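Local coordinates for protein C2 toxin component I (Clostridium botulinum, PDB 2J3X) that serves as the enzymatic component of the binary C2 toxin, an ADP-ribosyltransferase that probably modifies actin in host cells, at residues Glu244-Gly247 against Ala248-Tyr252; His254-Tyr257 against Lys258-Ser262; Leu151-Asn154 against Ser155-Glu158; Glu15-Ala18 against Lys19-Gly22; Leu219-Asn223 against Lys224-Ala228. The protein carries 2 engineered substitutions. All coordinates share one frame; numbering follows the deposited sequence. Where two conformers were deposited one is given.

Interaction 1: Glu244-Gly247 against Ala248-Tyr252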
loop_
_atom_site.group_PDB
_atom_site.type_symbol
_atom_site.label_atom_id
_atom_site.label_comp_id
_atom_site.label_asym_id
_atom_site.label_seq_id
_atom_site.Cartn_x
_atom_site.Cartn_y
_atom_site.Cartn_z
ATOM N N GLU A 244 15.805 34.798 0.069
ATOM C CA GLU A 244 14.384 35.108 0.025
ATOM C C GLU A 244 13.538 33.840 -0.009
ATOM O O GLU A 244 12.501 33.772 0.650
ATOM C CB GLU A 244 14.066 35.998 -1.157
ATOM C CG GLU A 244 14.663 37.391 -1.042
ATOM C CD GLU A 244 14.233 38.263 -2.178
ATOM O OE1 GLU A 244 14.293 37.768 -3.319
ATOM O OE2 GLU A 244 13.835 39.438 -1.951
ATOM N N GLN A 245 14.003 32.826 -0.718
ATOM C CA GLN A 245 13.303 31.531 -0.744
ATOM C C GLN A 245 13.251 30.899 0.629
ATOM O O GLN A 245 12.202 30.466 1.086
ATOM C CB GLN A 245 13.978 30.591 -1.740
ATOM C CG GLN A 245 13.484 30.742 -3.170
ATOM C CD GLN A 245 14.380 30.014 -4.159
ATOM O OE1 GLN A 245 15.545 29.713 -3.859
ATOM N NE2 GLN A 245 13.845 29.716 -5.341
ATOM N N LEU A 246 14.401 30.822 1.279
ATOM C CA LEU A 246 14.496 30.341 2.657
ATOM C C LEU A 246 13.567 31.085 3.611
ATOM O O LEU A 246 12.830 30.447 4.373
ATOM C CB LEU A 246 15.952 30.407 3.143
ATOM C CG LEU A 246 16.159 29.842 4.562
ATOM C CD1 LEU A 246 15.773 28.334 4.734
ATOM C CD2 LEU A 246 17.592 30.166 5.072
ATOM N N GLY A 247 13.570 32.423 3.556
ATOM C CA GLY A 247 12.723 33.203 4.471
ATOM C C GLY A 247 11.260 32.929 4.247
ATOM O O GLY A 247 10.500 32.781 5.185
ATOM N N ALA A 248 10.867 32.828 2.988
ATOM C CA ALA A 248 9.463 32.563 2.663
ATOM C C ALA A 248 9.045 31.171 3.129
ATOM O O ALA A 248 7.994 31.004 3.776
ATOM C CB ALA A 248 9.216 32.768 1.147
ATOM N N LEU A 249 9.894 30.165 2.875
ATOM C CA LEU A 249 9.599 28.818 3.372
ATOM C C LEU A 249 9.559 28.725 4.917
ATOM O O LEU A 249 8.650 28.137 5.490
ATOM C CB LEU A 249 10.597 27.825 2.729
ATOM C CG LEU A 249 10.356 26.371 3.077
ATOM C CD1 LEU A 249 8.894 25.868 2.827
ATOM C CD2 LEU A 249 11.394 25.513 2.204
ATOM N N GLU A 250 10.518 29.357 5.598
ATOM C CA GLU A 250 10.519 29.483 7.057
ATOM C C GLU A 250 9.208 30.071 7.560
ATOM O O GLU A 250 8.630 29.575 8.519
ATOM C CB GLU A 250 11.639 30.420 7.509
ATOM C CG GLU A 250 13.050 29.841 7.320
ATOM C CD GLU A 250 13.382 28.732 8.298
ATOM O OE1 GLU A 250 12.574 28.436 9.217
ATOM O OE2 GLU A 250 14.487 28.173 8.169
ATOM N N GLY A 251 8.772 31.128 6.880
ATOM C CA GLY A 251 7.553 31.847 7.299
ATOM C C GLY A 251 6.372 30.906 7.214
ATOM O O GLY A 251 5.535 30.857 8.115
ATOM N N TYR A 252 6.313 30.134 6.116
ATOM C CA TYR A 252 5.220 29.195 5.943
ATOM C C TYR A 252 5.259 28.089 6.977
ATOM O O TYR A 252 4.214 27.638 7.483
ATOM C CB TYR A 252 5.235 28.636 4.521
ATOM C CG TYR A 252 4.067 27.704 4.315
ATOM C CD1 TYR A 252 2.763 28.216 4.091
ATOM C CD2 TYR A 252 4.231 26.324 4.446
ATOM C CE1 TYR A 252 1.667 27.340 3.950
ATOM C CE2 TYR A 252 3.148 25.445 4.302
ATOM C CZ TYR A 252 1.868 25.979 4.046
ATOM O OH TYR A 252 0.806 25.158 3.893
#
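From E244 to Y252 the chain runs as unbroken alpha helix, and each carbonyl of residues 244-247 accepts from the amide four places on: A248 N donates to E244 O, L249 N to Q245 O at 2.9 Å, E250 N to L246 O at 2.8 Å and G251 N to G247 O. The middle two are the straightest, with N-H...O angles of 170° and 171°, while the G247 bond is more bent.

Among the side chains, L246 and E250 meet one turn apart, lying alongside each other and heading the same way. A chi1 of -70° brings E250 CG to 3.0 Å from L246 O, and the bend at chi2 then turns the carboxylate toward the leucine. In the conformer given, E250 OE2 lies 3.7 Å from L246 CD1. A248 and L249 touch the preceding turn mainly through CB, which lies 3.5 Å from E244 O in the first case and 3.5 Å from Q245 O in the second. The amide of Q245 turns away to S284 and to the backbone of S242.

Around the helix, A248 packs on L281 and I282 of helix 273-286, L249 reaches L391 of strand 389-392, F381 of a loop touches L246, L249 and E250, and Y252 leans toward helix 257-265.

Interaction 2: His254-Tyr257 against Lys258-Ser262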
loop_
_atom_site.group_PDB
_atom_site.type_symbol
_atom_site.label_atom_id
_atom_site.label_comp_id
_atom_site.label_asym_id
_atom_site.label_seq_id
_atom_site.Cartn_x
_atom_site.Cartn_y
_atom_site.Cartn_z
ATOM N N HIS A 254 6.439 28.272 9.976
ATOM C CA HIS A 254 6.345 28.753 11.368
ATOM C C HIS A 254 5.203 29.680 11.718
ATOM O O HIS A 254 4.647 29.539 12.820
ATOM C CB HIS A 254 7.668 29.390 11.821
ATOM C CG HIS A 254 8.756 28.384 12.001
ATOM N ND1 HIS A 254 9.831 28.283 11.145
ATOM C CD2 HIS A 254 8.881 27.369 12.889
ATOM C CE1 HIS A 254 10.605 27.290 11.537
ATOM N NE2 HIS A 254 10.041 26.706 12.578
ATOM N N SER A 255 4.870 30.625 10.840
ATOM C CA SER A 255 3.991 31.727 11.263
ATOM C C SER A 255 2.883 32.133 10.313
ATOM O O SER A 255 1.822 32.562 10.776
ATOM C CB SER A 255 4.811 32.989 11.596
ATOM O OG SER A 255 5.873 33.183 10.667
ATOM N N ASP A 256 3.143 32.071 9.009
ATOM C CA ASP A 256 2.270 32.467 7.915
ATOM C C ASP A 256 1.340 31.370 7.391
ATOM O O ASP A 256 0.595 31.602 6.442
ATOM C CB ASP A 256 3.158 32.798 6.713
ATOM C CG ASP A 256 3.618 34.222 6.686
ATOM O OD1 ASP A 256 3.911 34.794 7.755
ATOM O OD2 ASP A 256 3.709 34.763 5.567
ATOM N N TYR A 257 1.453 30.156 7.903
ATOM C CA TYR A 257 0.731 29.078 7.216
ATOM C C TYR A 257 -0.790 29.214 7.223
ATOM O O TYR A 257 -1.430 28.951 6.221
ATOM C CB TYR A 257 1.147 27.690 7.675
ATOM C CG TYR A 257 1.000 27.431 9.135
ATOM C CD1 TYR A 257 2.000 27.811 10.041
ATOM C CD2 TYR A 257 -0.133 26.761 9.623
ATOM C CE1 TYR A 257 1.870 27.542 11.434
ATOM C CE2 TYR A 257 -0.288 26.513 10.980
ATOM C CZ TYR A 257 0.711 26.901 11.880
ATOM O OH TYR A 257 0.533 26.618 13.217
ATOM N N LYS A 258 -1.361 29.633 8.350
ATOM C CA LYS A 258 -2.811 29.843 8.414
ATOM C C LYS A 258 -3.278 30.856 7.357
ATOM O O LYS A 258 -4.199 30.600 6.583
ATOM C CB LYS A 258 -3.234 30.206 9.857
ATOM C CG LYS A 258 -3.089 29.007 10.838
ATOM C CD LYS A 258 -3.701 29.278 12.221
ATOM C CE LYS A 258 -3.625 28.009 13.088
ATOM N NZ LYS A 258 -4.718 27.901 14.123
ATOM N N ALA A 259 -2.595 31.994 7.289
ATOM C CA ALA A 259 -2.974 33.045 6.378
ATOM C C ALA A 259 -2.857 32.591 4.927
ATOM O O ALA A 259 -3.724 32.857 4.099
ATOM C CB ALA A 259 -2.104 34.262 6.607
ATOM N N ILE A 260 -1.761 31.875 4.636
ATOM C CA ILE A 260 -1.468 31.499 3.263
ATOM C C ILE A 260 -2.441 30.391 2.803
ATOM O O ILE A 260 -2.945 30.433 1.687
ATOM C CB ILE A 260 0.025 31.072 3.139
ATOM C CG1 ILE A 260 0.903 32.334 2.965
ATOM C CG2 ILE A 260 0.215 30.163 1.929
ATOM C CD1 ILE A 260 2.422 32.059 2.981
ATOM N N ASN A 261 -2.672 29.414 3.669
ATOM C CA ASN A 261 -3.608 28.298 3.418
ATOM C C ASN A 261 -5.020 28.881 3.169
ATOM O O ASN A 261 -5.670 28.526 2.184
ATOM C CB ASN A 261 -3.670 27.341 4.634
ATOM C CG ASN A 261 -2.442 26.436 4.749
ATOM O OD1 ASN A 261 -1.644 26.328 3.806
ATOM N ND2 ASN A 261 -2.294 25.778 5.917
ATOM N N SER A 262 -5.456 29.796 4.046
ATOM C CA SER A 262 -6.828 30.390 3.900
ATOM C C SER A 262 -6.978 31.123 2.588
ATOM O O SER A 262 -7.958 30.910 1.858
ATOM C CB SER A 262 -7.199 31.287 5.071
ATOM O OG SER A 262 -7.293 30.480 6.237
HETATM O O HOH W 1 -0.096 30.544 10.853
HETATM O O HOH W 2 -1.019 33.022 9.470
#
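D256 and I260 make the close-packed part of this junction. I260 N donates to D256 O at 3.0 Å, and the isoleucine reaches back with CD1 to 3.9 Å from D256 CB, the two side chains crossing at a slant. One residue on, N261 N donates to Y257 O at 2.9 Å, and N261 CG lies near the same oxygen. I260 packs inward on L275, I279 and I282 of helix 273-286, while in the conformer given D256 OD2 makes a salt bridge to K278.

This is a tight link between two consecutive helices: S255 leaves helical geometry after helix 243-254, and helix 257-265 starts with Y257.

Water enters on the looser side. S255 O receives hydrogen bonds from two waters, which in turn accept from amides of the first turn of the new helix, one from K258 N at 2.9 Å and the other from A259 N at 2.9 Å. The water on K258 N also lies over the centre of one face of the Y257 ring. Y257 has CG between its backbone N and carbonyl carbon (chi1 57°), which lays the ring alongside the extended K258 chain, Y257 CE2 being 3.8 Å from K258 CG.

Interaction 3: Leu151-Asn154 against Ser155-Glu158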
loop_
_atom_site.group_PDB
_atom_site.type_symbol
_atom_site.label_atom_id
_atom_site.label_comp_id
_atom_site.label_asym_id
_atom_site.label_seq_id
_atom_site.Cartn_x
_atom_site.Cartn_y
_atom_site.Cartn_z
ATOM N N LEU A 151 1.020 -22.524 -6.785
ATOM C CA LEU A 151 1.924 -23.125 -7.754
ATOM C C LEU A 151 1.241 -23.870 -8.875
ATOM O O LEU A 151 1.894 -24.191 -9.873
ATOM C CB LEU A 151 2.932 -24.078 -7.072
ATOM C CG LEU A 151 3.853 -23.297 -6.125
ATOM C CD1 LEU A 151 4.823 -24.269 -5.443
ATOM C CD2 LEU A 151 4.601 -22.188 -6.835
ATOM N N ASN A 152 -0.057 -24.134 -8.745
ATOM C CA ASN A 152 -0.752 -24.768 -9.862
ATOM C C ASN A 152 -2.219 -24.355 -9.917
ATOM O O ASN A 152 -2.661 -23.529 -9.077
ATOM C CB ASN A 152 -0.595 -26.314 -9.855
ATOM C CG ASN A 152 -1.239 -26.973 -8.642
ATOM O OD1 ASN A 152 -2.231 -26.474 -8.108
ATOM N ND2 ASN A 152 -0.664 -28.098 -8.180
ATOM N N ASP A 153 -2.969 -24.906 -10.880
ATOM C CA ASP A 153 -4.338 -24.340 -11.077
ATOM C C ASP A 153 -5.293 -24.697 -9.937
ATOM O O ASP A 153 -6.408 -24.150 -9.885
ATOM C CB ASP A 153 -4.957 -24.725 -12.423
ATOM C CG ASP A 153 -4.291 -24.066 -13.589
ATOM O OD1 ASP A 153 -3.270 -23.354 -13.446
ATOM O OD2 ASP A 153 -4.816 -24.290 -14.705
ATOM N N ASN A 154 -4.896 -25.606 -9.035
ATOM C CA ASN A 154 -5.708 -25.866 -7.844
ATOM C C ASN A 154 -5.827 -24.629 -6.967
ATOM O O ASN A 154 -6.744 -24.536 -6.130
ATOM C CB ASN A 154 -5.162 -27.049 -7.027
ATOM C CG ASN A 154 -5.452 -28.373 -7.683
ATOM O OD1 ASN A 154 -6.203 -28.440 -8.660
ATOM N ND2 ASN A 154 -4.838 -29.428 -7.189
ATOM N N SER A 155 -4.914 -23.672 -7.171
ATOM C CA SER A 155 -4.919 -22.440 -6.423
ATOM C C SER A 155 -5.946 -21.451 -6.928
ATOM O O SER A 155 -6.265 -20.531 -6.203
ATOM C CB SER A 155 -3.543 -21.777 -6.418
ATOM O OG SER A 155 -2.660 -22.545 -5.598
ATOM N N ILE A 156 -6.469 -21.650 -8.142
ATOM C CA ILE A 156 -7.446 -20.716 -8.707
ATOM C C ILE A 156 -8.809 -20.906 -8.048
ATOM O O ILE A 156 -9.340 -22.019 -8.064
ATOM C CB ILE A 156 -7.536 -20.890 -10.218
ATOM C CG1 ILE A 156 -6.185 -20.584 -10.860
ATOM C CG2 ILE A 156 -8.679 -20.006 -10.814
ATOM C CD1 ILE A 156 -6.118 -21.045 -12.314
ATOM N N ASN A 157 -9.338 -19.845 -7.427
ATOM C CA ASN A 157 -10.708 -19.825 -6.916
ATOM C C ASN A 157 -11.634 -19.522 -8.091
ATOM O O ASN A 157 -11.591 -18.420 -8.637
ATOM C CB ASN A 157 -10.810 -18.707 -5.876
ATOM C CG ASN A 157 -12.183 -18.636 -5.212
ATOM O OD1 ASN A 157 -13.195 -19.094 -5.768
ATOM N ND2 ASN A 157 -12.215 -18.068 -4.000
ATOM N N GLU A 158 -12.467 -20.491 -8.494
ATOM C CA GLU A 158 -13.300 -20.347 -9.693
ATOM C C GLU A 158 -14.267 -19.167 -9.564
ATOM O O GLU A 158 -14.710 -18.599 -10.571
ATOM C CB GLU A 158 -14.095 -21.633 -9.979
ATOM C CG GLU A 158 -15.242 -21.946 -8.996
ATOM C CD GLU A 158 -16.003 -23.230 -9.340
ATOM O OE1 GLU A 158 -15.507 -24.014 -10.170
ATOM O OE2 GLU A 158 -17.097 -23.469 -8.769
HETATM O O HOH W 3 -1.614 -25.038 -5.809
HETATM O O HOH W 4 -9.144 -24.378 -9.426
#
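D153 and I156 both start out with the next heavy atom opposite the carbonyl carbon, chi1 being -70° for CG of the aspartate and -62° for CG1 of the isoleucine; on this tight turn, these torsions set the two side chains side by side. In N152 a chi1 of 64° instead swings the amide over its own backbone, putting OD1 where N154 N can reach it. I156 CD1 sits over one face of the D153 carboxylate, 3.8 Å from D153 CG. The polar end is occupied elsewhere, since D153 OD1 is hydrogen-bonded to Y101 OH.

The backbone coils tightly here. S155 N donates to N152 O at 3.0 Å, and I156 N to D153 O at 3.0 Å; the second donor stands well above the carbonyl plane. Water ties the same turn together. One water donates to N152 OD1 and is also bonded to S155 OG at 2.7 Å, while another donates to both D153 O and I156 O, bridging the two carbonyls. N152 ND2 goes to E15 of helix 15-30, and N154 ND2 is taken by E181 O.

The loop lies between strands 147-150 and 162-168, with I156 packed on I203 and Y208. Its make-up is an Asx turn, N152 OD1 receiving N154 N at 3.0 Å, that leads into a short 3-10 turn with its i to i+3 hydrogen bonds.

Interaction 4: Glu15-Ala18 against Lys19-Gly22. Engineered in segment 19-22: E20 (natural residue Lys). With SO4 (sulfate ion), chain N; SO4 (sulfate ion), chain T.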
loop_
_atom_site.group_PDB
_atom_site.type_symbol
_atom_site.label_atom_id
_atom_site.label_comp_id
_atom_site.label_asym_id
_atom_site.label_seq_id
_atom_site.Cartn_x
_atom_site.Cartn_y
_atom_site.Cartn_z
ATOM N N GLU A 15 -0.669 -32.734 -9.579
ATOM C CA GLU A 15 -0.692 -32.173 -8.221
ATOM C C GLU A 15 0.204 -32.934 -7.238
ATOM O O GLU A 15 0.800 -32.341 -6.340
ATOM C CB GLU A 15 -2.159 -32.074 -7.695
ATOM C CG GLU A 15 -2.380 -32.013 -6.185
ATOM C CD GLU A 15 -1.834 -30.766 -5.451
ATOM O OE1 GLU A 15 -1.296 -29.815 -6.062
ATOM O OE2 GLU A 15 -1.893 -30.765 -4.193
ATOM N N SER A 16 0.305 -34.248 -7.391
ATOM C CA SER A 16 1.146 -35.036 -6.503
ATOM C C SER A 16 2.618 -34.621 -6.570
ATOM O O SER A 16 3.354 -34.712 -5.567
ATOM C CB SER A 16 1.042 -36.531 -6.854
ATOM O OG SER A 16 1.552 -36.799 -8.161
ATOM N N GLU A 17 3.050 -34.191 -7.741
ATOM C CA GLU A 17 4.408 -33.731 -7.862
ATOM C C GLU A 17 4.630 -32.375 -7.194
ATOM O O GLU A 17 5.663 -32.176 -6.544
ATOM C CB GLU A 17 4.811 -33.661 -9.309
ATOM C CG GLU A 17 4.908 -35.095 -9.971
ATOM C CD GLU A 17 5.083 -35.022 -11.482
ATOM O OE1 GLU A 17 5.590 -34.008 -12.018
ATOM O OE2 GLU A 17 4.707 -36.007 -12.193
ATOM N N ALA A 18 3.690 -31.459 -7.343
ATOM C CA ALA A 18 3.782 -30.180 -6.580
ATOM C C ALA A 18 3.739 -30.481 -5.101
ATOM O O ALA A 18 4.489 -29.892 -4.319
ATOM C CB ALA A 18 2.566 -29.292 -6.916
ATOM N N LYS A 19 2.856 -31.417 -4.695
ATOM C CA LYS A 19 2.694 -31.674 -3.267
ATOM C C LYS A 19 4.002 -32.236 -2.678
ATOM O O LYS A 19 4.437 -31.789 -1.612
ATOM C CB LYS A 19 1.552 -32.654 -3.013
ATOM C CG LYS A 19 1.251 -32.758 -1.528
ATOM C CD LYS A 19 0.159 -33.755 -1.283
ATOM C CE LYS A 19 -0.963 -33.081 -0.578
ATOM N NZ LYS A 19 -1.583 -32.197 -1.615
ATOM N N GLU A 20 4.635 -33.179 -3.379
ATOM C CA GLU A 20 5.821 -33.798 -2.777
ATOM C C GLU A 20 7.008 -32.828 -2.769
ATOM O O GLU A 20 7.839 -32.847 -1.836
ATOM C CB GLU A 20 6.158 -35.131 -3.452
ATOM C CG GLU A 20 6.650 -35.002 -4.856
ATOM C CD GLU A 20 6.491 -36.309 -5.648
ATOM O OE1 GLU A 20 6.304 -37.351 -5.044
ATOM O OE2 GLU A 20 6.593 -36.256 -6.881
ATOM N N TRP A 21 7.055 -31.949 -3.765
ATOM C CA TRP A 21 8.057 -30.854 -3.785
ATOM C C TRP A 21 7.811 -29.962 -2.583
ATOM O O TRP A 21 8.747 -29.617 -1.847
ATOM C CB TRP A 21 7.890 -30.028 -5.071
ATOM C CG TRP A 21 8.901 -28.912 -5.237
ATOM C CD1 TRP A 21 10.137 -28.979 -5.820
ATOM C CD2 TRP A 21 8.743 -27.561 -4.769
ATOM N NE1 TRP A 21 10.752 -27.714 -5.771
ATOM C CE2 TRP A 21 9.898 -26.849 -5.128
ATOM C CE3 TRP A 21 7.686 -26.869 -4.160
ATOM C CZ2 TRP A 21 10.062 -25.466 -4.822
ATOM C CZ3 TRP A 21 7.844 -25.506 -3.861
ATOM C CH2 TRP A 21 9.026 -24.822 -4.207
ATOM N N GLY A 22 6.559 -29.564 -2.390
ATOM C CA GLY A 22 6.164 -28.725 -1.225
ATOM C C GLY A 22 6.589 -29.341 0.086
ATOM O O GLY A 22 7.170 -28.685 0.911
HETATM S S SO4 N . -2.269 -36.264 -9.621
HETATM O O1 SO4 N . -2.495 -37.652 -10.005
HETATM O O2 SO4 N . -0.910 -36.306 -9.111
HETATM O O3 SO4 N . -2.442 -35.436 -10.831
HETATM O O4 SO4 N . -3.226 -35.902 -8.596
HETATM S S SO4 T . 14.445 -26.078 -5.474
HETATM O O1 SO4 T . 14.991 -27.152 -4.641
HETATM O O2 SO4 T . 15.547 -25.540 -6.271
HETATM O O3 SO4 T . 13.412 -26.627 -6.367
HETATM O O4 SO4 T . 13.906 -24.996 -4.642
#
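E15 and K19 face each other one turn apart at the start of helix 15-30. K19 N donates to E15 O at 2.8 Å, and their side chains, crossing at an angle, bring E15 OE2 to 3.0 Å from K19 NZ in a salt bridge, although the position of NZ is less certain. The other carboxylate oxygen, E15 OE1, is taken by N152.

The following carbonyls are filled in the usual helical way: S16 O by E20 N, E17 O by W21 N, and A18 O by G22 N at 2.8 Å. In the first turn a sulfate O2 is gripped twice, by S16 N at 2.9 Å and by S16 OG at 2.7 Å, the kind of anion site that amides at helix N termini commonly make. A second sulfate accepts the indole N-H, W21 NE1 to O3 at 2.9 Å, with the oxygen in plane at the ring edge. Both ions probably come from the crystallisation liquor.

E20, an engineered residue that replaces Lys, runs beside E17, their carboxylates staying apart.

On the inner side of the helix, A18 sits on V183 and W21 on L185, both of strand 183-187, while L151 and F10 also pack against the indole.

Interaction 5: Leu219-Asn223 against Lys224-Ala228. With SO4 (sulfate ion), chain V; SO4 (sulfate ion), chain M.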
loop_
_atom_site.group_PDB
_atom_site.type_symbol
_atom_site.label_atom_id
_atom_site.label_comp_id
_atom_site.label_asym_id
_atom_site.label_seq_id
_atom_site.Cartn_x
_atom_site.Cartn_y
_atom_site.Cartn_z
ATOM N N LEU A 219 9.035 2.125 -3.232
ATOM C CA LEU A 219 9.752 2.629 -2.026
ATOM C C LEU A 219 8.715 3.217 -1.065
ATOM O O LEU A 219 7.930 4.088 -1.461
ATOM C CB LEU A 219 10.715 3.742 -2.425
ATOM C CG LEU A 219 11.612 4.286 -1.289
ATOM C CD1 LEU A 219 12.380 3.156 -0.589
ATOM C CD2 LEU A 219 12.548 5.335 -1.885
ATOM N N ASP A 220 8.666 2.706 0.159
ATOM C CA ASP A 220 7.580 3.066 1.114
ATOM C C ASP A 220 8.075 2.619 2.488
ATOM O O ASP A 220 8.536 1.447 2.646
ATOM C CB ASP A 220 6.343 2.249 0.737
ATOM C CG ASP A 220 5.076 2.599 1.530
ATOM O OD1 ASP A 220 5.143 3.198 2.650
ATOM O OD2 ASP A 220 4.000 2.185 1.036
ATOM N N PHE A 221 8.007 3.520 3.483
ATOM C CA PHE A 221 8.542 3.215 4.815
ATOM C C PHE A 221 7.445 2.984 5.849
ATOM O O PHE A 221 7.757 2.708 7.035
ATOM C CB PHE A 221 9.404 4.403 5.282
ATOM C CG PHE A 221 10.557 4.680 4.295
ATOM C CD1 PHE A 221 11.624 3.788 4.233
ATOM C CD2 PHE A 221 10.509 5.788 3.427
ATOM C CE1 PHE A 221 12.680 4.050 3.296
ATOM C CE2 PHE A 221 11.539 6.054 2.493
ATOM C CZ PHE A 221 12.615 5.157 2.439
ATOM N N TYR A 222 6.200 2.957 5.370
ATOM C CA TYR A 222 5.021 2.632 6.237
ATOM C C TYR A 222 5.136 3.467 7.520
ATOM O O TYR A 222 5.414 4.683 7.420
ATOM C CB TYR A 222 4.859 1.100 6.497
ATOM C CG TYR A 222 4.804 0.374 5.174
ATOM C CD1 TYR A 222 3.695 0.461 4.342
ATOM C CD2 TYR A 222 5.914 -0.354 4.750
ATOM C CE1 TYR A 222 3.671 -0.204 3.110
ATOM C CE2 TYR A 222 5.930 -0.998 3.497
ATOM C CZ TYR A 222 4.819 -0.890 2.690
ATOM O OH TYR A 222 4.885 -1.551 1.464
ATOM N N ASN A 223 4.932 2.854 8.684
ATOM C CA ASN A 223 4.950 3.608 9.955
ATOM C C ASN A 223 6.358 3.970 10.447
ATOM O O ASN A 223 6.505 4.854 11.294
ATOM C CB ASN A 223 4.150 2.858 11.035
ATOM C CG ASN A 223 4.737 1.538 11.381
ATOM O OD1 ASN A 223 5.551 0.974 10.612
ATOM N ND2 ASN A 223 4.297 0.983 12.508
ATOM N N LYS A 224 7.409 3.365 9.851
ATOM C CA LYS A 224 8.783 3.574 10.354
ATOM C C LYS A 224 9.389 4.866 9.821
ATOM O O LYS A 224 10.213 5.483 10.491
ATOM C CB LYS A 224 9.692 2.354 10.014
ATOM C CG LYS A 224 9.337 1.173 10.924
ATOM C CD LYS A 224 10.081 -0.107 10.480
ATOM C CE LYS A 224 9.724 -1.331 11.365
ATOM N NZ LYS A 224 10.164 -2.638 10.724
ATOM N N GLY A 225 8.970 5.280 8.624
ATOM C CA GLY A 225 9.530 6.508 7.975
ATOM C C GLY A 225 10.988 6.284 7.615
ATOM O O GLY A 225 11.497 5.148 7.706
ATOM N N SER A 226 11.662 7.374 7.234
ATOM C CA SER A 226 13.102 7.340 6.971
ATOM C C SER A 226 13.640 8.747 7.026
ATOM O O SER A 226 13.607 9.479 6.039
ATOM C CB SER A 226 13.400 6.765 5.568
ATOM O OG SER A 226 14.813 6.692 5.324
ATOM N N GLU A 227 14.189 9.103 8.173
ATOM C CA GLU A 227 14.868 10.387 8.230
ATOM C C GLU A 227 16.075 10.329 7.301
ATOM O O GLU A 227 16.413 11.346 6.701
ATOM C CB GLU A 227 15.314 10.641 9.658
ATOM C CG GLU A 227 16.059 11.972 9.836
ATOM C CD GLU A 227 15.179 13.201 9.806
ATOM O OE1 GLU A 227 13.977 13.109 9.616
ATOM O OE2 GLU A 227 15.686 14.320 9.956
ATOM N N ALA A 228 16.711 9.146 7.180
ATOM C CA ALA A 228 17.891 9.009 6.306
ATOM C C ALA A 228 17.595 9.380 4.874
ATOM O O ALA A 228 18.474 9.943 4.204
ATOM C CB ALA A 228 18.487 7.545 6.350
HETATM S S SO4 V . 16.609 6.958 10.205
HETATM O O1 SO4 V . 16.998 5.535 10.217
HETATM O O2 SO4 V . 17.682 7.571 9.479
HETATM O O3 SO4 V . 15.341 7.242 9.558
HETATM O O4 SO4 V . 16.689 7.570 11.524
HETATM S S SO4 M . 9.139 -4.990 13.903
HETATM O O1 SO4 M . 7.911 -5.829 14.143
HETATM O O2 SO4 M . 10.249 -5.936 13.854
HETATM O O3 SO4 M . 9.053 -4.348 12.586
HETATM O O4 SO4 M . 9.330 -4.015 14.981
#
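F221 lays one ring face under S226, whose CB stands 3.4 Å from the ring centroid and only 3° off the normal, a CH-pi contact. The stretch links strand 206-216 to helix 227-234, and so joins the two ADP-ribosyltransferase-like parts of the chain. Two motifs shape it: an Asx turn at D220 and, at its far end, S226 as N-cap of the helix, with OG bonded to W229 N.

In the Asx turn, D220 OD1 accepts from Y222 N at 2.9 Å, on the anti side though 33° out of the carboxylate plane, and lies over one face of the Y222 ring toward its rim. Both carboxylate oxygens have further partners, OD1 in Y298 and OD2 in R366.

F221 O then closes the bend by accepting two amides from the same face of its plane: K224 N at 2.9 Å and, more loosely, G225 N at 3.3 Å. F221 CB rests against the peptide carbonyl of G225. N223 and K224 run side by side, N223 OD1 lying 3.8 Å from K224 CG, while N223 ND2 is hydrogen-bonded to S63 O.

Sulfate ions, probably from the crystallisation liquor, sit at two points. One lies at the start of helix 227-234, in weak bonds with E227 N and A228 N. The other meets the extended K224 chain, where K224 NZ donates to its O3 at 2.8 Å.

How the interactions relate
Taken from the N terminus, the order is interaction 4, 3, 5, 1, 2. Each bridges neighbouring turns of the chain and closes no long loop; all lie in series, none nested or crossed. Interactions 4 and 3 touch at one end of the molecule, where the first helix meets the loop after strand 147-150 and L151 CD1 comes to 3.6 Å from W21 CZ3. Interaction 5 stands apart between the two halves. Interactions 1 and 2, at the opposite end, belong to successive helices that meet directly: G251 O lies 2.8 Å from D256 N, and Y252 OH 2.7 Å from N261 OD1. The centres of interactions 1 and 4 are about 64 Å apart.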